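Local coordinates for protein gamma-hexachlorocyclohexane dehydrochlorinase (Sphingomonas paucimobilis, PDB 3A76) that catalyses the two-step dehydrochlorination of the pollutant gamma-hexachlorocyclohexane (lindane) to 1,3,4,6-tetrachloro-1,4-cyclohexadiene, at residues A60-E65 with L77-N82; S38-A43 with S147-C152; I55-A60 with E136-D141. All coordinates share one frame; numbering follows the deposited sequence.

Overall arrangement
All three contacts gather round strands 60-64, 125-140 and 143-158 of the curved sheet. Interaction 1 packs helix 72-87 on strand 60-64, and interaction 2 sets helix 22-45 against the next strand, 143-158; their centres are about 10 Å apart, joined by a probable hydrogen bond from T63 N to R149 O of 2.9 Å. Interaction 3, away from the annotated sites, shares A60 with interaction 1, and its strand 125-140 follows on the far side of 143-158. Interactions 1 and 2 border the inferred active site: the side chain of L41 lies about 3 Å from that of H93, and I64 about 4 Å from bound spermidine, nearest atoms.

Interaction 1 of 3, residues A60-E65 with L77-N82; sequences AEWTIE and LDLANN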
loop_
_atom_site.group_PDB
_atom_site.type_symbol
_atom_site.label_atom_id
_atom_site.label_comp_id
_atom_site.label_asym_id
_atom_site.label_seq_id
_atom_site.Cartn_x
_atom_site.Cartn_y
_atom_site.Cartn_z
ATOM N N ALA B 60 12.699 -7.867 -21.985
ATOM C CA ALA B 60 11.612 -7.918 -20.988
ATOM C C ALA B 60 10.262 -7.850 -21.670
ATOM O O ALA B 60 10.135 -7.217 -22.717
ATOM C CB ALA B 60 11.746 -6.799 -19.979
ATOM N N GLU B 61 9.265 -8.513 -21.087
ATOM C CA GLU B 61 7.940 -8.646 -21.711
ATOM C C GLU B 61 6.778 -8.265 -20.785
ATOM O O GLU B 61 6.523 -8.925 -19.764
ATOM C CB GLU B 61 7.737 -10.061 -22.274
ATOM C CG GLU B 61 8.884 -10.547 -23.153
ATOM C CD GLU B 61 8.415 -11.291 -24.389
ATOM O OE1 GLU B 61 7.274 -11.811 -24.387
ATOM O OE2 GLU B 61 9.201 -11.356 -25.369
ATOM N N TRP B 62 6.076 -7.199 -21.169
ATOM C CA TRP B 62 4.980 -6.640 -20.384
ATOM C C TRP B 62 3.643 -7.006 -21.006
ATOM O O TRP B 62 3.303 -6.558 -22.091
ATOM C CB TRP B 62 5.159 -5.115 -20.219
ATOM C CG TRP B 62 4.108 -4.383 -19.381
ATOM C CD1 TRP B 62 3.243 -4.926 -18.470
ATOM C CD2 TRP B 62 3.853 -2.965 -19.373
ATOM N NE1 TRP B 62 2.462 -3.946 -17.917
ATOM C CE2 TRP B 62 2.813 -2.733 -18.451
ATOM C CE3 TRP B 62 4.408 -1.870 -20.056
ATOM C CZ2 TRP B 62 2.302 -1.450 -18.201
ATOM C CZ3 TRP B 62 3.904 -0.595 -19.807
ATOM C CH2 TRP B 62 2.858 -0.399 -18.888
ATOM N N THR B 63 2.890 -7.837 -20.298
ATOM C CA THR B 63 1.583 -8.258 -20.755
ATOM C C THR B 63 0.507 -7.705 -19.825
ATOM O O THR B 63 0.660 -7.701 -18.600
ATOM C CB THR B 63 1.474 -9.800 -20.808
ATOM O OG1 THR B 63 2.483 -10.332 -21.683
ATOM C CG2 THR B 63 0.109 -10.229 -21.293
ATOM N N ILE B 64 -0.571 -7.223 -20.431
ATOM C CA ILE B 64 -1.785 -6.915 -19.714
ATOM C C ILE B 64 -2.885 -7.718 -20.399
ATOM O O ILE B 64 -3.185 -7.509 -21.587
ATOM C CB ILE B 64 -2.083 -5.389 -19.700
ATOM C CG1 ILE B 64 -0.998 -4.624 -18.911
ATOM C CG2 ILE B 64 -3.473 -5.126 -19.121
ATOM C CD1 ILE B 64 -1.048 -3.065 -19.041
ATOM N N GLU B 65 -3.465 -8.660 -19.661
ATOM C CA GLU B 65 -4.548 -9.472 -20.195
ATOM C C GLU B 65 -5.676 -8.588 -20.710
ATOM O O GLU B 65 -6.103 -7.664 -20.023
ATOM C CB GLU B 65 -5.067 -10.448 -19.145
ATOM C CG GLU B 65 -4.224 -11.684 -18.988
ATOM C CD GLU B 65 -4.584 -12.493 -17.749
ATOM O OE1 GLU B 65 -3.684 -12.680 -16.907
ATOM O OE2 GLU B 65 -5.753 -12.927 -17.606
ATOM N N LEU B 77 6.813 2.172 -23.780
ATOM C CA LEU B 77 6.428 3.499 -24.285
ATOM C C LEU B 77 5.316 3.429 -25.325
ATOM O O LEU B 77 4.453 4.295 -25.387
ATOM C CB LEU B 77 7.626 4.251 -24.869
ATOM C CG LEU B 77 8.647 5.016 -24.021
ATOM C CD1 LEU B 77 8.219 5.162 -22.565
ATOM C CD2 LEU B 77 9.982 4.344 -24.107
ATOM N N ASP B 78 5.354 2.383 -26.133
ATOM C CA ASP B 78 4.334 2.115 -27.134
ATOM C C ASP B 78 2.949 1.902 -26.469
ATOM O O ASP B 78 1.969 2.556 -26.828
ATOM C CB ASP B 78 4.827 0.915 -27.971
ATOM C CG ASP B 78 3.827 0.425 -29.007
ATOM O OD1 ASP B 78 4.142 -0.635 -29.588
ATOM O OD2 ASP B 78 2.766 1.048 -29.248
ATOM N N LEU B 79 2.890 1.009 -25.483
ATOM C CA LEU B 79 1.674 0.783 -24.683
ATOM C C LEU B 79 1.183 2.055 -23.942
ATOM O O LEU B 79 0.026 2.444 -24.067
ATOM C CB LEU B 79 1.910 -0.389 -23.708
ATOM C CG LEU B 79 0.894 -0.811 -22.633
ATOM C CD1 LEU B 79 -0.454 -1.072 -23.228
ATOM C CD2 LEU B 79 1.384 -2.065 -21.917
ATOM N N ALA B 80 2.074 2.692 -23.187
ATOM C CA ALA B 80 1.760 3.937 -22.496
ATOM C C ALA B 80 1.158 4.982 -23.429
ATOM O O ALA B 80 0.001 5.350 -23.271
ATOM C CB ALA B 80 2.989 4.478 -21.809
ATOM N N ASN B 81 1.932 5.422 -24.425
ATOM C CA ASN B 81 1.524 6.494 -25.345
ATOM C C ASN B 81 0.298 6.210 -26.188
ATOM O O ASN B 81 -0.460 7.126 -26.485
ATOM C CB ASN B 81 2.677 6.885 -26.269
ATOM C CG ASN B 81 3.723 7.716 -25.574
ATOM O OD1 ASN B 81 3.491 8.878 -25.240
ATOM N ND2 ASN B 81 4.892 7.132 -25.357
ATOM N N ASN B 82 0.096 4.956 -26.587
ATOM C CA ASN B 82 -0.957 4.648 -27.567
ATOM C C ASN B 82 -2.194 3.991 -26.977
ATOM O O ASN B 82 -3.253 3.945 -27.626
ATOM C CB ASN B 82 -0.406 3.816 -28.738
ATOM C CG ASN B 82 0.721 4.532 -29.499
ATOM O OD1 ASN B 82 0.617 5.721 -29.826
ATOM N ND2 ASN B 82 1.799 3.803 -29.778
#
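L79 drops one methyl onto the indole of W62. Its CD2 lies 3.4 Å from the centroid of the six-membered ring and only 7° off the ring normal, a CH-pi contact made over the face; the nearest ring atom, W62 CE3, is 3.6 Å from L79 CD2. The two side chains cross at about a right angle, so the leucine meets the flat indole end-on rather than lying along it. W62 holds CG opposite the backbone N (chi1 -178°), which carries the indole out from the strand toward helix 72-87; L79 does likewise (chi1 174°) and so extends CD2 to the ring. The same methyl serves a second partner: I64, two residues along the strand and on the same side of it, brings CD1 to 3.9 Å from L79 CD2. On the face opposite L79, W56 stacks, so that the ring is held between a methyl and another aromatic. A76 and L84 of the helix also touch W62. Replacing W62 with an alanine would probably open a gap between strand and helix, leaving L79 CD2 without the ring face it rests on and W56 without its stacking partner. The contact is buried and wholly apolar: shape and close packing, without the direction of hydrogen bonds, contribute to seating the helix on the sheet, and I64 also lines the spermidine pocket with E65.

Interaction 2 of 3, residues S38-A43 with S147-C152; sequences SDKLIA and SKRNAC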
loop_
_atom_site.group_PDB
_atom_site.type_symbol
_atom_site.label_atom_id
_atom_site.label_comp_id
_atom_site.label_asym_id
_atom_site.label_seq_id
_atom_site.Cartn_x
_atom_site.Cartn_y
_atom_site.Cartn_z
ATOM N N SER B 38 7.378 0.092 -7.598
ATOM C CA SER B 38 6.788 1.435 -7.469
ATOM C C SER B 38 6.954 2.285 -8.748
ATOM O O SER B 38 5.961 2.772 -9.296
ATOM C CB SER B 38 7.373 2.149 -6.254
ATOM O OG SER B 38 7.096 1.393 -5.097
ATOM N N ASP B 39 8.199 2.415 -9.241
ATOM C CA ASP B 39 8.499 3.162 -10.495
ATOM C C ASP B 39 7.548 2.871 -11.633
ATOM O O ASP B 39 7.154 3.776 -12.361
ATOM C CB ASP B 39 9.905 2.868 -11.001
ATOM C CG ASP B 39 10.973 3.547 -10.192
ATOM O OD1 ASP B 39 10.657 4.540 -9.515
ATOM O OD2 ASP B 39 12.132 3.081 -10.232
ATOM N N LYS B 40 7.182 1.605 -11.809
ATOM C CA LYS B 40 6.313 1.284 -12.918
ATOM C C LYS B 40 5.022 2.044 -12.753
ATOM O O LYS B 40 4.546 2.669 -13.691
ATOM C CB LYS B 40 6.020 -0.220 -13.041
ATOM C CG LYS B 40 5.786 -0.609 -14.498
ATOM C CD LYS B 40 4.698 -1.612 -14.719
ATOM C CE LYS B 40 3.367 -0.914 -14.961
ATOM N NZ LYS B 40 2.272 -1.912 -15.056
ATOM N N LEU B 41 4.460 1.975 -11.547
ATOM C CA LEU B 41 3.186 2.611 -11.235
ATOM C C LEU B 41 3.265 4.145 -11.350
ATOM O O LEU B 41 2.434 4.769 -12.005
ATOM C CB LEU B 41 2.743 2.177 -9.837
ATOM C CG LEU B 41 1.919 0.892 -9.656
ATOM C CD1 LEU B 41 1.848 -0.066 -10.879
ATOM C CD2 LEU B 41 2.317 0.187 -8.377
ATOM N N ILE B 42 4.283 4.728 -10.736
ATOM C CA ILE B 42 4.503 6.182 -10.775
ATOM C C ILE B 42 4.634 6.678 -12.217
ATOM O O ILE B 42 4.027 7.695 -12.596
ATOM C CB ILE B 42 5.760 6.571 -9.949
ATOM C CG1 ILE B 42 5.511 6.290 -8.458
ATOM C CG2 ILE B 42 6.138 8.062 -10.176
ATOM C CD1 ILE B 42 6.776 6.068 -7.627
ATOM N N ALA B 43 5.399 5.939 -13.026
ATOM C CA ALA B 43 5.684 6.360 -14.390
ATOM C C ALA B 43 4.420 6.349 -15.222
ATOM O O ALA B 43 4.227 7.213 -16.076
ATOM C CB ALA B 43 6.758 5.484 -15.019
ATOM N N SER B 147 12.094 -8.522 -15.968
ATOM C CA SER B 147 12.246 -9.466 -17.064
ATOM C C SER B 147 10.869 -9.772 -17.633
ATOM O O SER B 147 10.715 -10.040 -18.828
ATOM C CB SER B 147 12.891 -10.754 -16.577
ATOM O OG SER B 147 12.435 -11.837 -17.378
ATOM N N LYS B 148 9.864 -9.747 -16.765
ATOM C CA LYS B 148 8.499 -10.010 -17.191
ATOM C C LYS B 148 7.540 -9.344 -16.216
ATOM O O LYS B 148 7.892 -9.094 -15.055
ATOM C CB LYS B 148 8.236 -11.524 -17.253
ATOM C CG LYS B 148 7.272 -11.963 -18.347
ATOM C CD LYS B 148 7.330 -13.485 -18.603
ATOM C CE LYS B 148 8.573 -13.923 -19.411
ATOM N NZ LYS B 148 8.524 -13.569 -20.863
ATOM N N ARG B 149 6.342 -9.045 -16.715
ATOM C CA ARG B 149 5.212 -8.663 -15.892
ATOM C C ARG B 149 3.969 -9.173 -16.565
ATOM O O ARG B 149 3.745 -8.884 -17.738
ATOM C CB ARG B 149 5.105 -7.127 -15.704
ATOM C CG ARG B 149 3.697 -6.656 -15.246
ATOM C CD ARG B 149 3.695 -5.356 -14.439
ATOM N NE ARG B 149 4.185 -5.560 -13.078
ATOM C CZ ARG B 149 4.224 -4.634 -12.116
ATOM N NH1 ARG B 149 4.702 -4.968 -10.923
ATOM N NH2 ARG B 149 3.799 -3.384 -12.324
ATOM N N ASN B 150 3.165 -9.934 -15.826
ATOM C CA ASN B 150 1.780 -10.164 -16.230
ATOM C C ASN B 150 0.830 -9.420 -15.280
ATOM O O ASN B 150 0.968 -9.482 -14.054
ATOM C CB ASN B 150 1.452 -11.667 -16.320
ATOM C CG ASN B 150 0.032 -11.938 -16.789
ATOM O OD1 ASN B 150 -0.900 -12.000 -15.981
ATOM N ND2 ASN B 150 -0.140 -12.120 -18.101
ATOM N N ALA B 151 -0.115 -8.702 -15.867
ATOM C CA ALA B 151 -1.112 -7.982 -15.121
ATOM C C ALA B 151 -2.433 -8.626 -15.446
ATOM O O ALA B 151 -2.836 -8.690 -16.599
ATOM C CB ALA B 151 -1.120 -6.524 -15.518
ATOM N N CYS B 152 -3.103 -9.098 -14.405
ATOM C CA CYS B 152 -4.362 -9.789 -14.544
ATOM C C CYS B 152 -5.379 -9.022 -13.717
ATOM O O CYS B 152 -5.178 -8.836 -12.516
ATOM C CB CYS B 152 -4.211 -11.224 -14.018
ATOM S SG CYS B 152 -5.750 -12.158 -13.921
#
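K40 and R149 meet from opposite directions, the lysine reaching out of helix 22-45 and the arginine off strand 143-158, and the lysine chain runs past the guanidinium atom NH2 along its whole length. K40 CB starts 3.9 Å from R149 NH2, and CG keeps a similar distance while also packing on I55. At CD the approach is closest, 3.1 Å from K40 CD to R149 NH2, oblique to the guanidinium plane; this is unusually short for a carbon-nitrogen contact, and its exact length is doubtful. Bends at chi2 and at chi3 (91°) keep the chain curled beside the arginine, with CE still 3.6 Å from R149 NH2. At the tip, K40 NZ lies 3.5 Å from R149 NH2, in the plane of the guanidinium and at its edge. Both are donors, and no hydrogen bond joins them. NZ also packs on CZ2 of W62. L41, the next residue on the helix, brings CD1 to the same NH2 at 4.1 Å, near the guanidinium plane; its side chain lies about 3 Å from that of H93 and about 4 Å from that of D45, the inferred active-site residues. The side chain of K40 is about 6 Å from bound spermidine.

On the helix, D39 pairs with R51 and with R99 of the second subunit. D135 holds R149 NH1 by a salt bridge, and F133 makes a cation-pi contact with the arginine. Aliphatic lysine carbons thus pack against a guanidinium nitrogen, gathering two basic groups in a buried setting, where D135 and the F133 ring would probably offset the arginine's charge.

Interaction 3 of 3, residues I55-A60 with E136-D141; sequences IWWDDA and EYERRD
R140 lies flat on the indole of W57. The guanidinium and ring planes are 2° apart with centres 3.7 Å from each other, which makes the contact both a stack and a cation-pi interaction centred near the five-membered ring. Further back along the arginine, CD sits 3.6 Å from the centroid of the six-membered ring of W57, over its face, because the chain runs extended from CG to NE and slides along the indole in the opposite sense. The edge of the same indole is used too: W57 NE1 gives a hydrogen bond of 2.9 Å to the backbone O of E138, in the ring plane but reaching the carbonyl from well above its own plane. Face and edge together fix how the indole is turned.

Two carboxylates meet the guanidinium at its edges. D59, its carboxylate turned 32° from the guanidinium plane, takes R140 NH2 on the syn lone pair of OD1 at 2.5 Å, while OD2 adds weak bonds to NH2 and NH1. E138 OE2 accepts from R140 NE, also at 2.5 Å, on its anti side but tilted from the carboxylate plane, with a weak bond to NH2. Both distances are short, and nothing rests on their exact length. D59 adopts the crowded position, CG between backbone N and carbonyl carbon (chi1 49°), within the type I turn W57-A60. One guanidinium shared by two carboxylates probably leaves this trio with a net negative charge, D59 OD1 and E138 OE2 being 4.8 Å apart.

W57 and D59, by meeting E138 and R140, clasp the turn leading into strand 60-64 to the end of strand 125-140. R139 faces the other way, to D25 and D106. W57 also touches K145 of the adjoining strand 143-158, and P73 of helix 72-87 packs against D58 and W56.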
loop_
_atom_site.group_PDB
_atom_site.type_symbol
_atom_site.label_atom_id
_atom_site.label_comp_id
_atom_site.label_asym_id
_atom_site.label_seq_id
_atom_site.Cartn_x
_atom_site.Cartn_y
_atom_site.Cartn_z
ATOM N N ILE B 55 13.109 0.763 -16.640
ATOM C CA ILE B 55 12.895 -0.364 -15.725
ATOM C C ILE B 55 12.840 -1.740 -16.414
ATOM O O ILE B 55 12.752 -2.778 -15.746
ATOM C CB ILE B 55 11.608 -0.141 -14.875
ATOM C CG1 ILE B 55 10.390 0.002 -15.795
ATOM C CG2 ILE B 55 11.770 1.080 -13.938
ATOM C CD1 ILE B 55 9.049 0.073 -15.102
ATOM N N TRP B 56 12.882 -1.737 -17.746
ATOM C CA TRP B 56 12.770 -2.960 -18.545
ATOM C C TRP B 56 14.070 -3.274 -19.272
ATOM O O TRP B 56 14.748 -2.361 -19.768
ATOM C CB TRP B 56 11.664 -2.821 -19.595
ATOM C CG TRP B 56 10.411 -2.181 -19.090
ATOM C CD1 TRP B 56 10.086 -0.851 -19.141
ATOM C CD2 TRP B 56 9.307 -2.840 -18.463
ATOM N NE1 TRP B 56 8.847 -0.641 -18.585
ATOM C CE2 TRP B 56 8.344 -1.844 -18.159
ATOM C CE3 TRP B 56 9.033 -4.174 -18.132
ATOM C CZ2 TRP B 56 7.132 -2.144 -17.535
ATOM C CZ3 TRP B 56 7.828 -4.470 -17.511
ATOM C CH2 TRP B 56 6.893 -3.455 -17.216
ATOM N N TRP B 57 14.411 -4.562 -19.336
ATOM C CA TRP B 57 15.467 -5.044 -20.230
ATOM C C TRP B 57 14.927 -5.023 -21.658
ATOM O O TRP B 57 13.708 -4.997 -21.856
ATOM C CB TRP B 57 15.893 -6.465 -19.858
ATOM C CG TRP B 57 16.552 -6.602 -18.511
ATOM C CD1 TRP B 57 16.137 -7.390 -17.476
ATOM C CD2 TRP B 57 17.741 -5.941 -18.059
ATOM N NE1 TRP B 57 16.991 -7.257 -16.406
ATOM C CE2 TRP B 57 17.983 -6.375 -16.738
ATOM C CE3 TRP B 57 18.629 -5.028 -18.644
ATOM C CZ2 TRP B 57 19.067 -5.921 -15.987
ATOM C CZ3 TRP B 57 19.717 -4.575 -17.892
ATOM C CH2 TRP B 57 19.922 -5.022 -16.579
ATOM N N ASP B 58 15.815 -5.037 -22.655
ATOM C CA ASP B 58 15.373 -5.085 -24.065
ATOM C C ASP B 58 14.453 -6.270 -24.365
ATOM O O ASP B 58 13.501 -6.150 -25.137
ATOM C CB ASP B 58 16.568 -5.118 -25.024
ATOM C CG ASP B 58 16.992 -3.735 -25.487
ATOM O OD1 ASP B 58 16.213 -2.760 -25.318
ATOM O OD2 ASP B 58 18.116 -3.637 -26.033
ATOM N N ASP B 59 14.751 -7.406 -23.744
ATOM C CA ASP B 59 13.990 -8.638 -23.931
ATOM C C ASP B 59 12.846 -8.809 -22.922
ATOM O O ASP B 59 12.112 -9.795 -22.997
ATOM C CB ASP B 59 14.933 -9.851 -23.866
ATOM C CG ASP B 59 15.853 -9.809 -22.652
ATOM O OD1 ASP B 59 15.357 -9.964 -21.510
ATOM O OD2 ASP B 59 17.078 -9.619 -22.838
ATOM N N ALA B 60 12.699 -7.867 -21.985
ATOM C CA ALA B 60 11.612 -7.918 -20.988
ATOM C C ALA B 60 10.262 -7.850 -21.670
ATOM O O ALA B 60 10.135 -7.217 -22.717
ATOM C CB ALA B 60 11.746 -6.799 -19.979
ATOM N N GLU B 136 8.697 -11.216 -13.012
ATOM C CA GLU B 136 10.034 -11.771 -12.935
ATOM C C GLU B 136 10.991 -10.619 -13.034
ATOM O O GLU B 136 10.801 -9.728 -13.866
ATOM C CB GLU B 136 10.295 -12.721 -14.091
ATOM C CG GLU B 136 9.501 -14.015 -14.074
ATOM C CD GLU B 136 9.788 -14.844 -15.314
ATOM O OE1 GLU B 136 8.908 -15.615 -15.735
ATOM O OE2 GLU B 136 10.893 -14.690 -15.889
ATOM N N TYR B 137 12.012 -10.644 -12.186
ATOM C CA TYR B 137 13.074 -9.636 -12.189
ATOM C C TYR B 137 14.432 -10.285 -12.469
ATOM O O TYR B 137 14.697 -11.416 -12.057
ATOM C CB TYR B 137 13.128 -8.878 -10.850
ATOM C CG TYR B 137 11.813 -8.265 -10.439
ATOM C CD1 TYR B 137 10.906 -8.971 -9.642
ATOM C CD2 TYR B 137 11.468 -6.984 -10.857
ATOM C CE1 TYR B 137 9.680 -8.408 -9.258
ATOM C CE2 TYR B 137 10.250 -6.414 -10.488
ATOM C CZ TYR B 137 9.359 -7.125 -9.691
ATOM O OH TYR B 137 8.156 -6.540 -9.338
ATOM N N GLU B 138 15.293 -9.557 -13.164
ATOM C CA GLU B 138 16.579 -10.098 -13.567
ATOM C C GLU B 138 17.693 -9.109 -13.291
ATOM O O GLU B 138 17.588 -7.925 -13.641
ATOM C CB GLU B 138 16.545 -10.455 -15.052
ATOM C CG GLU B 138 17.769 -11.168 -15.582
ATOM C CD GLU B 138 17.520 -11.739 -16.962
ATOM O OE1 GLU B 138 16.580 -12.556 -17.111
ATOM O OE2 GLU B 138 18.253 -11.360 -17.896
ATOM N N ARG B 139 18.756 -9.607 -12.666
ATOM C CA ARG B 139 19.930 -8.799 -12.372
ATOM C C ARG B 139 21.039 -9.081 -13.390
ATOM O O ARG B 139 21.535 -10.211 -13.493
ATOM C CB ARG B 139 20.416 -9.088 -10.958
ATOM C CG ARG B 139 21.378 -8.062 -10.396
ATOM C CD ARG B 139 22.420 -8.803 -9.606
ATOM N NE ARG B 139 22.675 -8.238 -8.291
ATOM C CZ ARG B 139 22.549 -8.922 -7.152
ATOM N NH1 ARG B 139 22.168 -10.197 -7.162
ATOM N NH2 ARG B 139 22.816 -8.334 -5.997
ATOM N N ARG B 140 21.401 -8.054 -14.151
ATOM C CA ARG B 140 22.505 -8.134 -15.096
ATOM C C ARG B 140 23.520 -7.054 -14.768
ATOM O O ARG B 140 23.244 -5.865 -14.961
ATOM C CB ARG B 140 22.021 -7.940 -16.534
ATOM C CG ARG B 140 20.931 -8.882 -16.993
ATOM C CD ARG B 140 20.468 -8.497 -18.378
ATOM N NE ARG B 140 19.238 -9.187 -18.757
ATOM C CZ ARG B 140 18.610 -9.041 -19.925
ATOM N NH1 ARG B 140 19.078 -8.222 -20.864
ATOM N NH2 ARG B 140 17.494 -9.717 -20.151
ATOM N N ASP B 141 24.690 -7.470 -14.280
ATOM C CA ASP B 141 25.833 -6.565 -14.050
ATOM C C ASP B 141 25.574 -5.574 -12.918
ATOM O O ASP B 141 25.935 -4.390 -13.010
ATOM C CB ASP B 141 26.227 -5.823 -15.345
ATOM C CG ASP B 141 26.936 -6.724 -16.341
ATOM O OD1 ASP B 141 28.100 -7.107 -16.079
ATOM O OD2 ASP B 141 26.329 -7.044 -17.391
#